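Local coordinates for protein putative secreted glycosylhydrolase (Parabacteroides distasonis ATCC 8503, PDB 3IMM) that probably acts as a secreted glycoside hydrolase of the 3-keto-disaccharide hydrolase family, built on a concanavalin-like beta sandwich that here carries a bound sodium ion, at residues L15-Y20 with S39-K43; W122-R126 with V136-G140; T57-T61 with D86-E90. One frame throughout, in Å; residues are numbered along the deposited sequence.

Contact 1 (L15-Y20 with S39-K43)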
loop_
_atom_site.group_PDB
_atom_site.type_symbol
_atom_site.label_atom_id
_atom_site.label_comp_id
_atom_site.label_asym_id
_atom_site.label_seq_id
_atom_site.Cartn_x
_atom_site.Cartn_y
_atom_site.Cartn_z
ATOM N N LEU A 15 -1.552 -4.107 -18.684
ATOM C CA LEU A 15 -0.461 -4.459 -17.789
ATOM C C LEU A 15 0.907 -4.555 -18.499
ATOM O O LEU A 15 1.845 -5.153 -17.975
ATOM C CB LEU A 15 -0.816 -5.720 -16.963
ATOM C CG LEU A 15 -2.174 -5.680 -16.207
ATOM C CD1 LEU A 15 -2.539 -7.012 -15.524
ATOM C CD2 LEU A 15 -2.209 -4.562 -15.180
ATOM N N GLU A 16 1.037 -3.887 -19.641
ATOM C CA GLU A 16 2.261 -3.937 -20.464
ATOM C C GLU A 16 3.504 -3.485 -19.713
ATOM O O GLU A 16 4.618 -3.940 -20.016
ATOM C CB GLU A 16 2.085 -3.075 -21.716
ATOM C CG GLU A 16 1.887 -1.578 -21.394
ATOM C CD GLU A 16 1.368 -0.745 -22.558
ATOM O OE1 GLU A 16 1.579 -1.132 -23.727
ATOM O OE2 GLU A 16 0.790 0.328 -22.280
ATOM N N ASN A 17 3.321 -2.587 -18.736
ATOM C CA ASN A 17 4.431 -2.045 -17.945
ATOM C C ASN A 17 4.565 -2.638 -16.551
ATOM O O ASN A 17 5.242 -2.051 -15.707
ATOM C CB ASN A 17 4.325 -0.519 -17.845
ATOM C CG ASN A 17 4.331 0.131 -19.196
ATOM O OD1 ASN A 17 4.935 -0.399 -20.118
ATOM N ND2 ASN A 17 3.656 1.265 -19.338
ATOM N N ALA A 18 4.011 -3.842 -16.353
ATOM C CA ALA A 18 4.102 -4.544 -15.093
ATOM C C ALA A 18 4.825 -5.883 -15.187
ATOM O O ALA A 18 4.806 -6.546 -16.238
ATOM C CB ALA A 18 2.702 -4.775 -14.506
ATOM N N ASN A 19 5.510 -6.264 -14.106
ATOM C CA ASN A 19 6.011 -7.627 -13.962
ATOM C C ASN A 19 5.029 -8.359 -13.065
ATOM O O ASN A 19 4.761 -7.960 -11.918
ATOM C CB ASN A 19 7.423 -7.705 -13.360
ATOM C CG ASN A 19 8.516 -7.175 -14.293
ATOM O OD1 ASN A 19 9.370 -6.379 -13.871
ATOM N ND2 ASN A 19 8.512 -7.626 -15.537
ATOM N N TYR A 20 4.477 -9.422 -13.621
ATOM C CA TYR A 20 3.474 -10.245 -12.968
ATOM C C TYR A 20 3.290 -11.567 -13.732
ATOM O O TYR A 20 3.627 -11.704 -14.919
ATOM C CB TYR A 20 2.129 -9.532 -12.940
ATOM C CG TYR A 20 1.569 -9.344 -14.308
ATOM C CD1 TYR A 20 2.092 -8.386 -15.168
ATOM C CD2 TYR A 20 0.560 -10.182 -14.787
ATOM C CE1 TYR A 20 1.603 -8.256 -16.449
ATOM C CE2 TYR A 20 0.046 -10.039 -16.062
ATOM C CZ TYR A 20 0.578 -9.089 -16.896
ATOM O OH TYR A 20 0.069 -8.956 -18.173
ATOM N N SER A 39 2.645 -10.944 -5.828
ATOM C CA SER A 39 2.502 -9.522 -6.064
ATOM C C SER A 39 2.595 -9.135 -7.547
ATOM O O SER A 39 3.014 -9.936 -8.406
ATOM C CB SER A 39 3.572 -8.765 -5.251
ATOM O OG SER A 39 3.447 -8.982 -3.844
ATOM N N ILE A 40 2.221 -7.895 -7.845
ATOM C CA ILE A 40 2.392 -7.302 -9.188
ATOM C C ILE A 40 3.266 -6.059 -9.015
ATOM O O ILE A 40 3.066 -5.287 -8.063
ATOM C CB ILE A 40 1.013 -6.937 -9.869
ATOM C CG1 ILE A 40 1.216 -6.297 -11.253
ATOM C CG2 ILE A 40 0.096 -6.033 -8.956
ATOM C CD1 ILE A 40 0.052 -6.419 -12.156
ATOM N N TRP A 41 4.253 -5.875 -9.899
ATOM C CA TRP A 41 5.208 -4.801 -9.728
ATOM C C TRP A 41 5.298 -3.976 -10.961
ATOM O O TRP A 41 5.060 -4.466 -12.070
ATOM C CB TRP A 41 6.614 -5.324 -9.396
ATOM C CG TRP A 41 6.658 -6.197 -8.170
ATOM C CD1 TRP A 41 6.681 -7.550 -8.142
ATOM C CD2 TRP A 41 6.669 -5.762 -6.807
ATOM N NE1 TRP A 41 6.689 -7.995 -6.840
ATOM C CE2 TRP A 41 6.685 -6.916 -6.002
ATOM C CE3 TRP A 41 6.708 -4.508 -6.192
ATOM C CZ2 TRP A 41 6.715 -6.857 -4.609
ATOM C CZ3 TRP A 41 6.726 -4.442 -4.828
ATOM C CH2 TRP A 41 6.718 -5.617 -4.042
ATOM N N THR A 42 5.688 -2.719 -10.762
ATOM C CA THR A 42 6.122 -1.904 -11.860
ATOM C C THR A 42 7.428 -2.486 -12.407
ATOM O O THR A 42 8.185 -3.131 -11.679
ATOM C CB THR A 42 6.305 -0.425 -11.435
ATOM O OG1 THR A 42 7.208 -0.357 -10.339
ATOM C CG2 THR A 42 4.971 0.204 -11.036
ATOM N N LYS A 43 7.675 -2.281 -13.702
ATOM C CA LYS A 43 8.924 -2.697 -14.306
ATOM C C LYS A 43 10.024 -1.661 -14.023
ATOM O O LYS A 43 11.223 -1.971 -14.108
ATOM C CB LYS A 43 8.761 -2.858 -15.824
ATOM C CG LYS A 43 7.991 -4.084 -16.273
ATOM C CD LYS A 43 8.040 -4.150 -17.821
ATOM C CE LYS A 43 7.453 -5.432 -18.337
ATOM N NZ LYS A 43 7.270 -5.298 -19.763
HETATM O O HOH W 1 9.713 -5.364 -11.474
HETATM O O HOH W 2 11.674 -4.949 -14.655
#
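I40 is the apolar centre. Its CG1 meets A18 CB at 3.9 Å and Y20 CB at 3.8 Å, and its CD1 reaches L15 CD2 at 4.2 Å, so one side chain gathers three residues of 15-20 around it. Beside this cluster the two backbones run antiparallel. N19 and W41 form the hydrogen-bonded pair, N19 N to W41 O at 2.8 Å and W41 N to N19 O at 2.9 Å. A18 and T42 (CA-CA 4.6 Å) are the neighbouring non-hydrogen-bonded pair, side chains diverging, and A18 CA makes a CA-H...O contact of 3.2 Å with W41 O. A type I turn from L15 to A18, closed by A18 N to L15 O at 3.0 Å, leads into the strand. At the polar edge K43 binds this turn twice: K43 N donates to N17 O at 3.2 Å, and the extended side chain brings K43 NZ to E16 O at 3.0 Å. Two waters donate to N19 OD1, one also to T42 O and the other to K43 O. Strand 18-19 edges the five-strand antiparallel sheet of the concanavalin-like beta sandwich; strand 40-42 lies between it and strand 179-182, with W25 of strand 25-28 against both I40 and Y20.

Contact 2 (W122-R126 with V136-G140); sequences WNHMR and VILNG
N139 makes the most telling polar contacts, using both ends of its amide. Its OD1 accepts from H124 N at 2.9 Å and its ND2 donates to N123 OD1 at 3.0 Å, while its backbone N gives a nearly straight bond to H124 O at 2.8 Å. The m rotamer of N139, on a backbone with positive phi (50/40), turns the amide onto the other strand where 133-138 ends. N123 OD1 also accepts from K117 N, and N139 ND2 also bonds V115 O. R126 and I137 form a hydrogen-bonded antiparallel pair: R126 N to I137 O and I137 N to R126 O, each 2.9 Å. M125 opposite L138 is the non-hydrogen-bonded pair, CA-CA 4.5 Å, with M125 CA 3.2 Å from I137 O. Both strands are extended (phi -113° to -137°, psi 129° to 162° in 123-126; phi -116° to -121°, psi 120° to 126° in 136-138); their segment axes approach to 4.7 Å at 163°. On the buried face M125, a selenomethionine with chi1 and chi2 t and chi3 m, sets CE 3.8 Å from V136 CG1 and 4.0 Å from L138 CD1 (chi1 t, chi2 p). On the other face R126 CG lies 4.1 Å from I137 CD1, and its guanidinium makes a salt bridge with D52. These are paired arms of an antiparallel beta hairpin, 122-130 with 133-138, within the six-strand sheet of a concanavalin-like beta sandwich.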
loop_
_atom_site.group_PDB
_atom_site.type_symbol
_atom_site.label_atom_id
_atom_site.label_comp_id
_atom_site.label_asym_id
_atom_site.label_seq_id
_atom_site.Cartn_x
_atom_site.Cartn_y
_atom_site.Cartn_z
ATOM N N TRP A 122 -16.769 1.694 -3.449
ATOM C CA TRP A 122 -15.478 2.091 -4.001
ATOM C C TRP A 122 -14.829 3.165 -3.164
ATOM O O TRP A 122 -15.484 4.091 -2.687
ATOM C CB TRP A 122 -15.557 2.495 -5.488
ATOM C CG TRP A 122 -15.558 1.293 -6.373
ATOM C CD1 TRP A 122 -16.651 0.642 -6.833
ATOM C CD2 TRP A 122 -14.425 0.539 -6.831
ATOM N NE1 TRP A 122 -16.285 -0.447 -7.558
ATOM C CE2 TRP A 122 -14.923 -0.530 -7.595
ATOM C CE3 TRP A 122 -13.047 0.674 -6.694
ATOM C CZ2 TRP A 122 -14.088 -1.469 -8.209
ATOM C CZ3 TRP A 122 -12.212 -0.279 -7.270
ATOM C CH2 TRP A 122 -12.732 -1.327 -8.031
ATOM N N ASN A 123 -13.532 2.994 -2.966
ATOM C CA ASN A 123 -12.691 3.964 -2.267
ATOM C C ASN A 123 -11.682 4.602 -3.202
ATOM O O ASN A 123 -11.382 4.082 -4.285
ATOM C CB ASN A 123 -11.890 3.295 -1.143
ATOM C CG ASN A 123 -12.762 2.627 -0.138
ATOM O OD1 ASN A 123 -13.160 3.223 0.862
ATOM N ND2 ASN A 123 -13.107 1.387 -0.412
ATOM N N HIS A 124 -11.144 5.737 -2.762
ATOM C CA HIS A 124 -10.055 6.378 -3.485
ATOM C C HIS A 124 -8.937 6.708 -2.500
ATOM O O HIS A 124 -9.196 7.101 -1.362
ATOM C CB HIS A 124 -10.526 7.636 -4.244
ATOM C CG HIS A 124 -9.424 8.305 -4.973
ATOM N ND1 HIS A 124 -8.727 9.370 -4.443
ATOM C CD2 HIS A 124 -8.812 7.992 -6.134
ATOM C CE1 HIS A 124 -7.773 9.719 -5.285
ATOM N NE2 HIS A 124 -7.809 8.909 -6.321
HETATM N N MSE A 125 -7.698 6.477 -2.932
HETATM C CA MSE A 125 -6.525 6.743 -2.122
HETATM C C MSE A 125 -5.465 7.399 -3.002
HETATM O O MSE A 125 -5.226 6.976 -4.126
HETATM C CB MSE A 125 -5.981 5.454 -1.501
HETATM C CG MSE A 125 -4.643 5.611 -0.819
HETATM SE SE MSE A 125 -4.025 3.903 -0.070
HETATM C CE MSE A 125 -5.151 3.969 1.428
ATOM N N ARG A 126 -4.875 8.450 -2.467
ATOM C CA ARG A 126 -3.700 9.121 -3.039
ATOM C C ARG A 126 -2.510 9.002 -2.061
ATOM O O ARG A 126 -2.641 9.276 -0.854
ATOM C CB ARG A 126 -4.008 10.586 -3.320
ATOM C CG ARG A 126 -2.781 11.379 -3.786
ATOM C CD ARG A 126 -3.177 12.695 -4.335
ATOM N NE ARG A 126 -3.974 12.549 -5.559
ATOM C CZ ARG A 126 -4.612 13.550 -6.175
ATOM N NH1 ARG A 126 -4.511 14.800 -5.755
ATOM N NH2 ARG A 126 -5.343 13.291 -7.237
ATOM N N VAL A 136 -0.790 9.880 3.123
ATOM C CA VAL A 136 -1.884 9.084 2.596
ATOM C C VAL A 136 -3.175 9.888 2.731
ATOM O O VAL A 136 -3.561 10.331 3.815
ATOM C CB VAL A 136 -1.999 7.722 3.270
ATOM C CG1 VAL A 136 -3.106 6.920 2.656
ATOM C CG2 VAL A 136 -0.668 6.965 3.202
ATOM N N ILE A 137 -3.868 10.023 1.608
ATOM C CA ILE A 137 -5.123 10.679 1.573
ATOM C C ILE A 137 -6.122 9.611 1.177
ATOM O O ILE A 137 -5.995 9.039 0.105
ATOM C CB ILE A 137 -5.101 11.834 0.558
ATOM C CG1 ILE A 137 -3.944 12.803 0.884
ATOM C CG2 ILE A 137 -6.475 12.553 0.567
ATOM C CD1 ILE A 137 -3.270 13.370 -0.271
ATOM N N LEU A 138 -7.110 9.352 2.027
ATOM C CA LEU A 138 -8.094 8.267 1.800
ATOM C C LEU A 138 -9.498 8.898 1.761
ATOM O O LEU A 138 -9.873 9.592 2.680
ATOM C CB LEU A 138 -7.974 7.233 2.920
ATOM C CG LEU A 138 -8.954 6.059 2.945
ATOM C CD1 LEU A 138 -8.878 5.291 1.626
ATOM C CD2 LEU A 138 -8.680 5.143 4.127
ATOM N N ASN A 139 -10.234 8.707 0.664
ATOM C CA ASN A 139 -11.552 9.285 0.514
ATOM C C ASN A 139 -11.590 10.793 0.831
ATOM O O ASN A 139 -12.516 11.301 1.453
ATOM C CB ASN A 139 -12.571 8.459 1.329
ATOM C CG ASN A 139 -12.666 7.045 0.819
ATOM O OD1 ASN A 139 -12.500 6.815 -0.399
ATOM N ND2 ASN A 139 -12.824 6.080 1.716
ATOM N N GLY A 140 -10.549 11.487 0.385
ATOM C CA GLY A 140 -10.430 12.905 0.559
ATOM C C GLY A 140 -9.976 13.351 1.933
ATOM O O GLY A 140 -9.948 14.522 2.189
HETATM O O HOH W 3 -8.382 10.489 -1.478
#

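Contact 3 (T57-T61 with D86-E90)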
loop_
_atom_site.group_PDB
_atom_site.type_symbol
_atom_site.label_atom_id
_atom_site.label_comp_id
_atom_site.label_asym_id
_atom_site.label_seq_id
_atom_site.Cartn_x
_atom_site.Cartn_y
_atom_site.Cartn_z
ATOM N N THR A 57 -13.216 -3.053 -1.067
ATOM C CA THR A 57 -12.955 -4.148 -0.157
ATOM C C THR A 57 -14.062 -5.176 -0.151
ATOM O O THR A 57 -15.173 -4.942 -0.633
ATOM C CB THR A 57 -12.755 -3.642 1.294
ATOM O OG1 THR A 57 -14.001 -3.166 1.795
ATOM C CG2 THR A 57 -11.706 -2.531 1.337
ATOM N N ASP A 58 -13.677 -6.332 0.368
ATOM C CA ASP A 58 -14.537 -7.388 0.838
ATOM C C ASP A 58 -14.526 -7.348 2.384
ATOM O O ASP A 58 -13.668 -6.686 3.012
ATOM C CB ASP A 58 -13.870 -8.697 0.431
ATOM C CG ASP A 58 -14.811 -9.731 -0.077
ATOM O OD1 ASP A 58 -16.038 -9.510 -0.046
ATOM O OD2 ASP A 58 -14.289 -10.764 -0.574
ATOM N N VAL A 59 -15.418 -8.112 3.006
ATOM C CA VAL A 59 -15.431 -8.221 4.442
ATOM C C VAL A 59 -14.081 -8.819 4.824
ATOM O O VAL A 59 -13.696 -9.842 4.291
ATOM C CB VAL A 59 -16.635 -9.074 4.988
ATOM C CG1 VAL A 59 -16.464 -9.361 6.467
ATOM C CG2 VAL A 59 -17.963 -8.339 4.751
ATOM N N GLY A 60 -13.337 -8.106 5.660
ATOM C CA GLY A 60 -12.088 -8.601 6.237
ATOM C C GLY A 60 -10.862 -8.465 5.364
ATOM O O GLY A 60 -9.818 -9.024 5.692
ATOM N N THR A 61 -10.984 -7.732 4.250
ATOM C CA THR A 61 -9.828 -7.415 3.407
ATOM C C THR A 61 -8.602 -6.903 4.185
ATOM O O THR A 61 -8.715 -6.028 5.027
ATOM C CB THR A 61 -10.227 -6.380 2.344
ATOM O OG1 THR A 61 -11.088 -7.015 1.414
ATOM C CG2 THR A 61 -9.019 -5.826 1.599
ATOM N N ASP A 86 -10.208 -3.564 5.540
ATOM C CA ASP A 86 -11.592 -3.380 5.977
ATOM C C ASP A 86 -11.673 -3.069 7.461
ATOM O O ASP A 86 -11.822 -3.957 8.276
ATOM C CB ASP A 86 -12.426 -4.646 5.693
ATOM C CG ASP A 86 -13.841 -4.532 6.221
ATOM O OD1 ASP A 86 -14.324 -3.378 6.357
ATOM O OD2 ASP A 86 -14.468 -5.577 6.497
ATOM N N ASP A 87 -11.612 -1.791 7.806
ATOM C CA ASP A 87 -11.691 -1.367 9.198
ATOM C C ASP A 87 -13.033 -1.729 9.885
ATOM O O ASP A 87 -13.169 -1.582 11.090
ATOM C CB ASP A 87 -11.489 0.164 9.285
ATOM C CG ASP A 87 -10.077 0.591 9.014
ATOM O OD1 ASP A 87 -9.240 -0.264 8.744
ATOM O OD2 ASP A 87 -9.777 1.798 9.059
ATOM N N HIS A 88 -14.038 -2.115 9.123
ATOM C CA HIS A 88 -15.347 -2.387 9.709
ATOM C C HIS A 88 -15.472 -3.821 10.169
ATOM O O HIS A 88 -16.470 -4.179 10.724
ATOM C CB HIS A 88 -16.448 -2.075 8.712
ATOM C CG HIS A 88 -16.344 -0.707 8.131
ATOM N ND1 HIS A 88 -16.898 0.399 8.733
ATOM C CD2 HIS A 88 -15.713 -0.259 7.021
ATOM C CE1 HIS A 88 -16.626 1.470 8.007
ATOM N NE2 HIS A 88 -15.906 1.098 6.967
ATOM N N CYS A 89 -14.470 -4.643 9.897
ATOM C CA CYS A 89 -14.419 -6.006 10.424
ATOM C C CYS A 89 -13.496 -5.960 11.622
ATOM O O CYS A 89 -12.360 -5.519 11.475
ATOM C CB CYS A 89 -13.819 -6.928 9.370
ATOM S SG CYS A 89 -13.779 -8.592 9.851
ATOM N N GLU A 90 -13.962 -6.381 12.781
ATOM C CA GLU A 90 -13.126 -6.356 13.987
ATOM C C GLU A 90 -12.763 -7.769 14.419
ATOM O O GLU A 90 -13.285 -8.240 15.400
ATOM C CB GLU A 90 -13.864 -5.618 15.127
HETATM O O HOH W 4 -13.915 -1.941 4.085
#
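One aspartate carboxylate ties two turns together here. D86, with chi1 at t, reaches across so that its OD2 accepts from G60 N at 2.9 Å in an almost straight bond, while its OD1 turns back to accept from H88 N at 3.1 Å, which makes an Asx turn. OD1 has another link to 57-61: a water donates to it at 2.7 Å and accepts from T57 OG1 at 2.6 Å. The backbone adds a direct bond, D86 N to T61 O at 2.9 Å. Both partners are beta turns. D58 to T61 is type II, closed by T61 N to D58 O at 3.1 Å, with G60 at the position of positive phi (83/10); D86 to C89 is type I, closed by C89 N to D86 O at 3.2 Å. The first turn links strand 49-57 of the six-strand sheet to strand 62-69 of the five-strand sheet, and the second begins the loop that follows strand 80-85, so the contact joins loops at one end of the beta sandwich. T61 OG1 accepts from D58 N at 2.9 Å and also bonds L190 O, while D58 OD2 accepts from L190 N. Apolar packing is slight, V59 CG1 standing 4.4 Å from C89 SG; C89 CB also lies 3.9 Å from G60 N, a plain van der Waals approach. P119 touches both V59 and D86.

In the fold
Contact 1 lies at an outer strand of the five-strand sheet, contact 2 lies on a hairpin of the six-strand sheet, and contact 3 joins loops that adjoin both. Contacts 2 and 3 are neighbours, with nearest atoms about 4 Å apart and centres 16 Å apart; contact 1 is remote, its centre 22 Å from that of contact 2 and 26 Å from that of contact 3. The bound sodium, held at a site of N62, S63, E81 and Q83, lies about 8 Å from the T61 side chain and about 10 Å from those of M125 and S39. None of the contacts supplies a residue to that site, but N62 directly follows 57-61.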